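Long-range contact in CurF (Lyngbya majuscula, PDB 5DP2), which probably forms the cyclopropane ring of curacin A, as an NADP-binding enoyl reductase domain turned cyclopropanase: residues 95-107 and 121-133. Residues are numbered along the deposited sequence; the frame is centred on the assembly and turned at random.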
ATOM      1  N   VAL A  95       2.944  29.340   7.712  1.00  8.37           N
ATOM      2  CA  VAL A  95       2.462  28.472   6.642  1.00  9.58           C
ATOM      3  C   VAL A  95       1.297  29.121   5.944  1.00 13.08           C
ATOM      4  O   VAL A  95       0.332  29.540   6.587  1.00 18.33           O
ATOM      5  CB  VAL A  95       2.007  27.116   7.194  1.00  9.61           C
ATOM      6  CG1 VAL A  95       1.298  26.279   6.123  1.00  9.48           C
ATOM      7  CG2 VAL A  95       3.174  26.364   7.789  1.00 12.93           C
ATOM      8  N   SER A  96       1.407  29.143   4.620  1.00 18.31           N
ATOM      9  CA  SER A  96       0.382  29.649   3.706  1.00 21.52           C
ATOM     10  C   SER A  96      -0.368  28.561   2.919  1.00 22.65           C
ATOM     11  O   SER A  96      -1.469  28.818   2.436  1.00 32.33           O
ATOM     12  CB  SER A  96       1.020  30.614   2.687  1.00 27.83           C
ATOM     13  OG  SER A  96       2.123  29.995   2.013  1.00 30.47           O
ATOM     14  N   GLN A  97       0.244  27.390   2.771  1.00 18.22           N
ATOM     15  CA  GLN A  97      -0.249  26.351   1.848  1.00 18.42           C
ATOM     16  C   GLN A  97      -1.563  25.700   2.301  1.00 13.59           C
ATOM     17  O   GLN A  97      -2.328  25.199   1.491  1.00 16.60           O
ATOM     18  CB  GLN A  97       0.825  25.257   1.635  1.00 20.20           C
ATOM     19  CG  GLN A  97       0.430  24.185   0.623  1.00 27.87           C
ATOM     20  CD  GLN A  97       1.523  23.162   0.346  1.00 33.02           C
ATOM     21  OE1 GLN A  97       2.673  23.324   0.763  1.00 40.47           O
ATOM     22  NE2 GLN A  97       1.161  22.093  -0.372  1.00 33.08           N
ATOM     23  N   TRP A  98      -1.773  25.649   3.606  1.00  9.55           N
ATOM     24  CA  TRP A  98      -2.916  24.976   4.207  1.00  8.34           C
ATOM     25  C   TRP A  98      -3.541  25.891   5.233  1.00  8.71           C
ATOM     26  O   TRP A  98      -2.858  26.758   5.803  1.00 10.18           O
ATOM     27  CB  TRP A  98      -2.467  23.664   4.887  1.00  8.75           C
ATOM     28  CG  TRP A  98      -1.829  22.699   3.937  1.00  8.22           C
ATOM     29  CD1 TRP A  98      -0.510  22.371   3.873  1.00  9.05           C
ATOM     30  CD2 TRP A  98      -2.482  21.934   2.920  1.00  8.07           C
ATOM     31  NE1 TRP A  98      -0.294  21.484   2.855  1.00  8.82           N
ATOM     32  CE2 TRP A  98      -1.495  21.183   2.268  1.00  8.45           C
ATOM     33  CE3 TRP A  98      -3.810  21.803   2.510  1.00  8.96           C
ATOM     34  CZ2 TRP A  98      -1.779  20.339   1.208  1.00  9.35           C
ATOM     35  CZ3 TRP A  98      -4.089  20.950   1.449  1.00 10.38           C
ATOM     36  CH2 TRP A  98      -3.083  20.230   0.827  1.00 10.47           C
ATOM     37  N   LYS A  99      -4.830  25.671   5.491  1.00  8.90           N
ATOM     38  CA  LYS A  99      -5.552  26.434   6.503  1.00  9.70           C
ATOM     39  C   LYS A  99      -6.481  25.506   7.296  1.00  8.37           C
ATOM     40  O   LYS A  99      -6.838  24.408   6.851  1.00  8.52           O
ATOM     41  CB  LYS A  99      -6.330  27.569   5.845  1.00 11.01           C
ATOM     42  CG  LYS A  99      -7.459  27.095   4.986  1.00 11.25           C
ATOM     43  CD  LYS A  99      -7.953  28.209   4.069  1.00 12.52           C
ATOM     44  CE  LYS A  99      -9.177  27.786   3.291  1.00 13.96           C
ATOM     45  NZ  LYS A  99      -8.901  26.694   2.317  1.00 13.35           N
ATOM     46  N   VAL A 100      -6.878  25.980   8.466  1.00  8.62           N
ATOM     47  CA  VAL A 100      -7.762  25.221   9.316  1.00  8.36           C
ATOM     48  C   VAL A 100      -9.026  24.816   8.548  1.00  8.27           C
ATOM     49  O   VAL A 100      -9.640  25.654   7.877  1.00  9.18           O
ATOM     50  CB  VAL A 100      -8.095  26.020  10.596  1.00  9.88           C
ATOM     51  CG1 VAL A 100      -9.201  25.360  11.396  1.00 11.49           C
ATOM     52  CG2 VAL A 100      -6.861  26.201  11.472  1.00 11.00           C
ATOM     53  N   GLY A 101      -9.383  23.537   8.640  1.00  8.17           N
ATOM     54  CA  GLY A 101     -10.550  22.979   7.991  1.00  8.96           C
ATOM     55  C   GLY A 101     -10.253  22.247   6.694  1.00  8.20           C
ATOM     56  O   GLY A 101     -11.112  21.508   6.200  1.00  9.64           O
ATOM     57  N   ASP A 102      -9.066  22.424   6.120  1.00  8.13           N
ATOM     58  CA  ASP A 102      -8.724  21.699   4.911  1.00  7.59           C
ATOM     59  C   ASP A 102      -8.693  20.190   5.193  1.00  7.09           C
ATOM     60  O   ASP A 102      -8.185  19.750   6.212  1.00  8.47           O
ATOM     61  CB  ASP A 102      -7.374  22.156   4.383  1.00  7.93           C
ATOM     62  CG  ASP A 102      -7.351  23.554   3.752  1.00  8.65           C
ATOM     63  OD1 ASP A 102      -8.428  24.099   3.411  1.00 10.72           O
ATOM     64  OD2 ASP A 102      -6.218  24.062   3.535  1.00  9.25           O
ATOM     65  N   GLU A 103      -9.179  19.412   4.234  1.00  7.30           N
ATOM     66  CA  GLU A 103      -9.188  17.947   4.332  1.00  7.47           C
ATOM     67  C   GLU A 103      -8.047  17.395   3.484  1.00  6.83           C
ATOM     68  O   GLU A 103      -7.869  17.769   2.312  1.00  8.50           O
ATOM     69  CB  GLU A 103     -10.537  17.391   3.892  1.00  9.83           C
ATOM     70  CG  GLU A 103     -11.674  17.859   4.792  1.00 13.30           C
ATOM     71  CD  GLU A 103     -13.017  17.291   4.427  1.00 19.80           C
ATOM     72  OE1 GLU A 103     -13.157  16.830   3.281  1.00 30.56           O
ATOM     73  OE2 GLU A 103     -13.898  17.303   5.300  1.00 29.55           O
ATOM     74  N   VAL A 104      -7.254  16.500   4.093  1.00  6.13           N
ATOM     75  CA  VAL A 104      -6.000  16.078   3.510  1.00  6.03           C
ATOM     76  C   VAL A 104      -5.776  14.559   3.598  1.00  5.75           C
ATOM     77  O   VAL A 104      -6.256  13.883   4.518  1.00  6.83           O
ATOM     78  CB  VAL A 104      -4.804  16.809   4.185  1.00  6.41           C
ATOM     79  CG1 VAL A 104      -4.871  18.300   3.855  1.00  7.91           C
ATOM     80  CG2 VAL A 104      -4.752  16.580   5.688  1.00  7.38           C
ATOM     81  N   ILE A 105      -5.023  14.080   2.620  1.00  5.70           N
ATOM     82  CA  ILE A 105      -4.341  12.789   2.671  1.00  5.39           C
ATOM     83  C   ILE A 105      -2.936  13.049   3.196  1.00  5.23           C
ATOM     84  O   ILE A 105      -2.241  13.969   2.740  1.00  6.45           O
ATOM     85  CB  ILE A 105      -4.289  12.139   1.262  1.00  6.56           C
ATOM     86  CG1 ILE A 105      -5.689  11.757   0.766  1.00  8.36           C
ATOM     87  CG2 ILE A 105      -3.321  10.951   1.237  1.00  7.44           C
ATOM     88  CD1 ILE A 105      -5.751  11.443  -0.703  1.00 10.75           C
ATOM     89  N   LEU A 106      -2.496  12.219   4.162  1.00  5.08           N
ATOM     90  CA  LEU A 106      -1.130  12.293   4.686  1.00  5.16           C
ATOM     91  C   LEU A 106      -0.257  11.312   3.913  1.00  5.07           C
ATOM     92  O   LEU A 106      -0.521  10.095   3.906  1.00  6.09           O
ATOM     93  CB  LEU A 106      -1.091  12.000   6.177  1.00  5.79           C
ATOM     94  CG  LEU A 106      -1.890  12.960   7.076  1.00  6.28           C
ATOM     95  CD1 LEU A 106      -3.323  12.514   7.276  1.00  7.04           C
ATOM     96  CD2 LEU A 106      -1.171  13.124   8.425  1.00  7.75           C
ATOM     97  N   ALA A 107       0.795  11.843   3.284  1.00  5.35           N
ATOM     98  CA  ALA A 107       1.723  11.035   2.477  1.00  5.72           C
ATOM     99  C   ALA A 107       2.833  10.504   3.383  1.00  5.58           C
ATOM    100  O   ALA A 107       3.649  11.280   3.895  1.00  7.74           O
ATOM    101  CB  ALA A 107       2.307  11.913   1.379  1.00  6.62           C
ATOM    102  N   PRO A 121       4.024  21.001   5.542  1.00 10.03           N
ATOM    103  CA  PRO A 121       3.032  21.188   4.479  1.00 10.44           C
ATOM    104  C   PRO A 121       3.257  20.317   3.254  1.00  9.16           C
ATOM    105  O   PRO A 121       2.292  19.973   2.589  1.00 10.65           O
ATOM    106  CB  PRO A 121       3.158  22.679   4.104  1.00 13.54           C
ATOM    107  CG  PRO A 121       3.992  23.282   5.108  1.00 13.16           C
ATOM    108  CD  PRO A 121       4.635  22.271   5.965  1.00 10.19           C
ATOM    109  N   ASP A 122       4.513  20.005   2.932  1.00 10.11           N
ATOM    110  CA  ASP A 122       4.844  19.180   1.765  1.00 12.16           C
ATOM    111  C   ASP A 122       4.547  17.693   1.963  1.00 10.86           C
ATOM    112  O   ASP A 122       4.732  16.895   1.045  1.00 16.89           O
ATOM    113  CB  ASP A 122       6.305  19.351   1.372  1.00 16.31           C
ATOM    114  CG  ASP A 122       6.631  20.758   0.885  1.00 24.08           C
ATOM    115  OD1 ASP A 122       5.722  21.527   0.475  1.00 29.44           O
ATOM    116  OD2 ASP A 122       7.832  21.095   0.898  1.00 38.25           O
ATOM    117  N   ASP A 123       4.080  17.322   3.139  1.00  8.08           N
ATOM    118  CA  ASP A 123       3.708  15.939   3.437  1.00  8.56           C
ATOM    119  C   ASP A 123       2.215  15.687   3.292  1.00  7.32           C
ATOM    120  O   ASP A 123       1.748  14.610   3.675  1.00  9.40           O
ATOM    121  CB  ASP A 123       4.033  15.585   4.921  1.00 12.33           C
ATOM    122  CG  ASP A 123       5.469  15.648   5.291  1.00 15.17           C
ATOM    123  OD1 ASP A 123       6.221  15.116   4.511  1.00 15.91           O
ATOM    124  OD2 ASP A 123       5.816  16.166   6.385  1.00 19.17           O
ATOM    125  N   LEU A 124       1.466  16.688   2.822  1.00  6.72           N
ATOM    126  CA  LEU A 124       0.019  16.610   2.727  1.00  6.53           C
ATOM    127  C   LEU A 124      -0.427  16.780   1.278  1.00  6.73           C
ATOM    128  O   LEU A 124       0.196  17.538   0.505  1.00  8.08           O
ATOM    129  CB  LEU A 124      -0.611  17.726   3.572  1.00  6.91           C
ATOM    130  CG  LEU A 124      -0.278  17.656   5.063  1.00  7.20           C
ATOM    131  CD1 LEU A 124      -0.905  18.854   5.778  1.00  8.54           C
ATOM    132  CD2 LEU A 124      -0.719  16.338   5.669  1.00  7.13           C
ATOM    133  N   LEU A 125      -1.528  16.118   0.934  1.00  6.30           N
ATOM    134  CA  LEU A 125      -2.165  16.182  -0.384  1.00  6.66           C
ATOM    135  C   LEU A 125      -3.640  16.499  -0.178  1.00  6.81           C
ATOM    136  O   LEU A 125      -4.247  16.059   0.786  1.00  7.14           O
ATOM    137  CB  LEU A 125      -2.019  14.837  -1.107  1.00  7.68           C
ATOM    138  CG  LEU A 125      -0.566  14.390  -1.385  1.00  8.54           C
ATOM    139  CD1 LEU A 125      -0.568  12.939  -1.859  1.00 10.10           C
ATOM    140  CD2 LEU A 125       0.125  15.307  -2.388  1.00  9.76           C
ATOM    141  N   ALA A 126      -4.229  17.261  -1.085  1.00  7.75           N
ATOM    142  CA  ALA A 126      -5.646  17.586  -0.975  1.00  8.71           C
ATOM    143  C   ALA A 126      -6.513  16.343  -1.193  1.00  8.47           C
ATOM    144  O   ALA A 126      -6.380  15.627  -2.193  1.00  9.86           O
ATOM    145  CB  ALA A 126      -6.015  18.666  -1.986  1.00 10.80           C
ATOM    146  N   LYS A 127      -7.410  16.095  -0.247  1.00  9.03           N
ATOM    147  CA  LYS A 127      -8.334  14.961  -0.355  1.00  9.04           C
ATOM    148  C   LYS A 127      -9.338  15.216  -1.498  1.00  9.79           C
ATOM    149  O   LYS A 127      -9.875  16.309  -1.577  1.00 11.89           O
ATOM    150  CB  LYS A 127      -9.125  14.802   0.937  1.00 10.04           C
ATOM    151  CG  LYS A 127     -10.127  13.657   0.895  1.00 10.01           C
ATOM    152  CD  LYS A 127     -10.891  13.620   2.193  1.00 12.12           C
ATOM    153  CE  LYS A 127     -12.265  13.081   2.026  1.00 13.82           C
ATOM    154  NZ  LYS A 127     -13.141  14.066   1.289  1.00 14.36           N
ATOM    155  N   PRO A 128      -9.647  14.204  -2.329  1.00  9.86           N
ATOM    156  CA  PRO A 128     -10.739  14.374  -3.302  1.00 11.96           C
ATOM    157  C   PRO A 128     -12.052  14.716  -2.564  1.00 11.94           C
ATOM    158  O   PRO A 128     -12.470  14.008  -1.658  1.00 11.90           O
ATOM    159  CB  PRO A 128     -10.810  12.988  -3.979  1.00 13.46           C
ATOM    160  CG  PRO A 128      -9.421  12.426  -3.832  1.00 12.49           C
ATOM    161  CD  PRO A 128      -9.001  12.881  -2.473  1.00 11.08           C
ATOM    162  N   SER A 129     -12.697  15.825  -2.916  1.00 13.06           N
ATOM    163  CA  SER A 129     -13.796  16.344  -2.104  1.00 15.18           C
ATOM    164  C   SER A 129     -15.051  15.476  -2.080  1.00 13.41           C
ATOM    165  O   SER A 129     -15.784  15.495  -1.095  1.00 18.49           O
ATOM    166  CB  SER A 129     -14.169  17.744  -2.553  1.00 19.15           C
ATOM    167  OG  SER A 129     -14.603  17.743  -3.896  1.00 24.04           O
ATOM    168  N   ASP A 130     -15.273  14.692  -3.139  1.00 11.27           N
ATOM    169  CA  ASP A 130     -16.511  13.909  -3.220  1.00 12.48           C
ATOM    170  C   ASP A 130     -16.420  12.541  -2.545  1.00 12.38           C
ATOM    171  O   ASP A 130     -17.426  11.853  -2.400  1.00 17.72           O
ATOM    172  CB  ASP A 130     -16.972  13.741  -4.676  1.00 15.54           C
ATOM    173  CG  ASP A 130     -17.385  15.050  -5.310  1.00 21.23           C
ATOM    174  OD1 ASP A 130     -17.849  15.956  -4.588  1.00 28.45           O
ATOM    175  OD2 ASP A 130     -17.239  15.192  -6.537  1.00 31.30           O
ATOM    176  N   LEU A 131     -15.237  12.167  -2.071  1.00  9.47           N
ATOM    177  CA  LEU A 131     -15.064  10.911  -1.352  1.00  9.19           C
ATOM    178  C   LEU A 131     -15.243  11.139   0.147  1.00  9.08           C
ATOM    179  O   LEU A 131     -14.901  12.191   0.683  1.00 11.46           O
ATOM    180  CB  LEU A 131     -13.687  10.335  -1.624  1.00  9.50           C
ATOM    181  CG  LEU A 131     -13.379   9.990  -3.060  1.00 10.77           C
ATOM    182  CD1 LEU A 131     -11.986   9.378  -3.158  1.00 12.59           C
ATOM    183  CD2 LEU A 131     -14.432   9.055  -3.642  1.00 11.62           C
ATOM    184  N   SER A 132     -15.753  10.128   0.841  1.00  8.83           N
ATOM    185  CA  SER A 132     -15.737  10.152   2.303  1.00  8.74           C
ATOM    186  C   SER A 132     -14.307   9.991   2.835  1.00  7.73           C
ATOM    187  O   SER A 132     -13.405   9.573   2.090  1.00  7.40           O
ATOM    188  CB  SER A 132     -16.642   9.058   2.841  1.00  9.32           C
ATOM    189  OG  SER A 132     -16.041   7.799   2.603  1.00  9.29           O
ATOM    190  N   MET A 133     -14.109  10.306   4.119  1.00  7.71           N
ATOM    191  CA  MET A 133     -12.818  10.030   4.737  1.00  7.40           C
ATOM    192  C   MET A 133     -12.408   8.567   4.615  1.00  6.81           C
ATOM    193  O   MET A 133     -11.276   8.268   4.250  1.00  6.90           O
ATOM    194  CB  MET A 133     -12.793  10.480   6.203  1.00  8.34           C
ATOM    195  CG  MET A 133     -12.795  11.988   6.399  1.00  9.47           C
ATOM    196  SD  MET A 133     -11.197  12.692   6.009  1.00  9.67           S
ATOM    197  CE  MET A 133     -11.526  14.418   6.216  1.00 12.18           C
TER
HETATM  198  O   HOH W   1       1.886  19.467  -0.557  1.00 33.23           O
HETATM  199  O   HOH W   2     -15.466  16.788   1.507  1.00 39.69           O
HETATM  200  O   HOH W   3     -12.046  17.650   0.493  1.00 40.92           O
HETATM  201  O   HOH W   4       2.529  12.936   6.083  1.00 11.93           O
HETATM  202  O   HOH W   5       6.165  12.385   3.796  1.00 18.97           O
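Lys127 NZ is gripped by three oxygens: it donates to Leu131 O at 2.6 Å and to Pro128 O, and makes a longer, weak salt bridge to Glu103 OE1, with NZ to OE1 at 3.4 Å. The lysine chain runs alongside Glu103, anti to the backbone N at CG (chi1 179°), and bends at its last torsion to set the ammonium among the turn carbonyls. Met133 CE packs against Glu103 CD. Strands 103-107 and 124-126 pair antiparallel; Ile105 and Leu125 exchange both backbone bonds, and Ile105 N reaches Leu125 O at 2.8 Å. Beyond the strands, Trp98 NE1 meets Pro121 O nearly in its ring plane, 3.0 Å away with an N-H...O angle of 160°. Leu124 CD1 sits over one ring face, 4.1 Å from the centroid of the five-membered ring. A leucine in place of Trp98 would probably leave Pro121 O without its indole donor and open a gap beside Leu124. A water bridges Gln97 NE2 to Pro121 O and Leu124 O. Ile105 and Leu125 pack on Trp296 and Phe140, whereas Leu124 CD2 joins Leu106 and Val104 on the side facing strand 39-48. The antiparallel pairing of strands 103-107 and 124-126 is part of the GroES-like fold of medium-chain dehydrogenase/reductase enzymes.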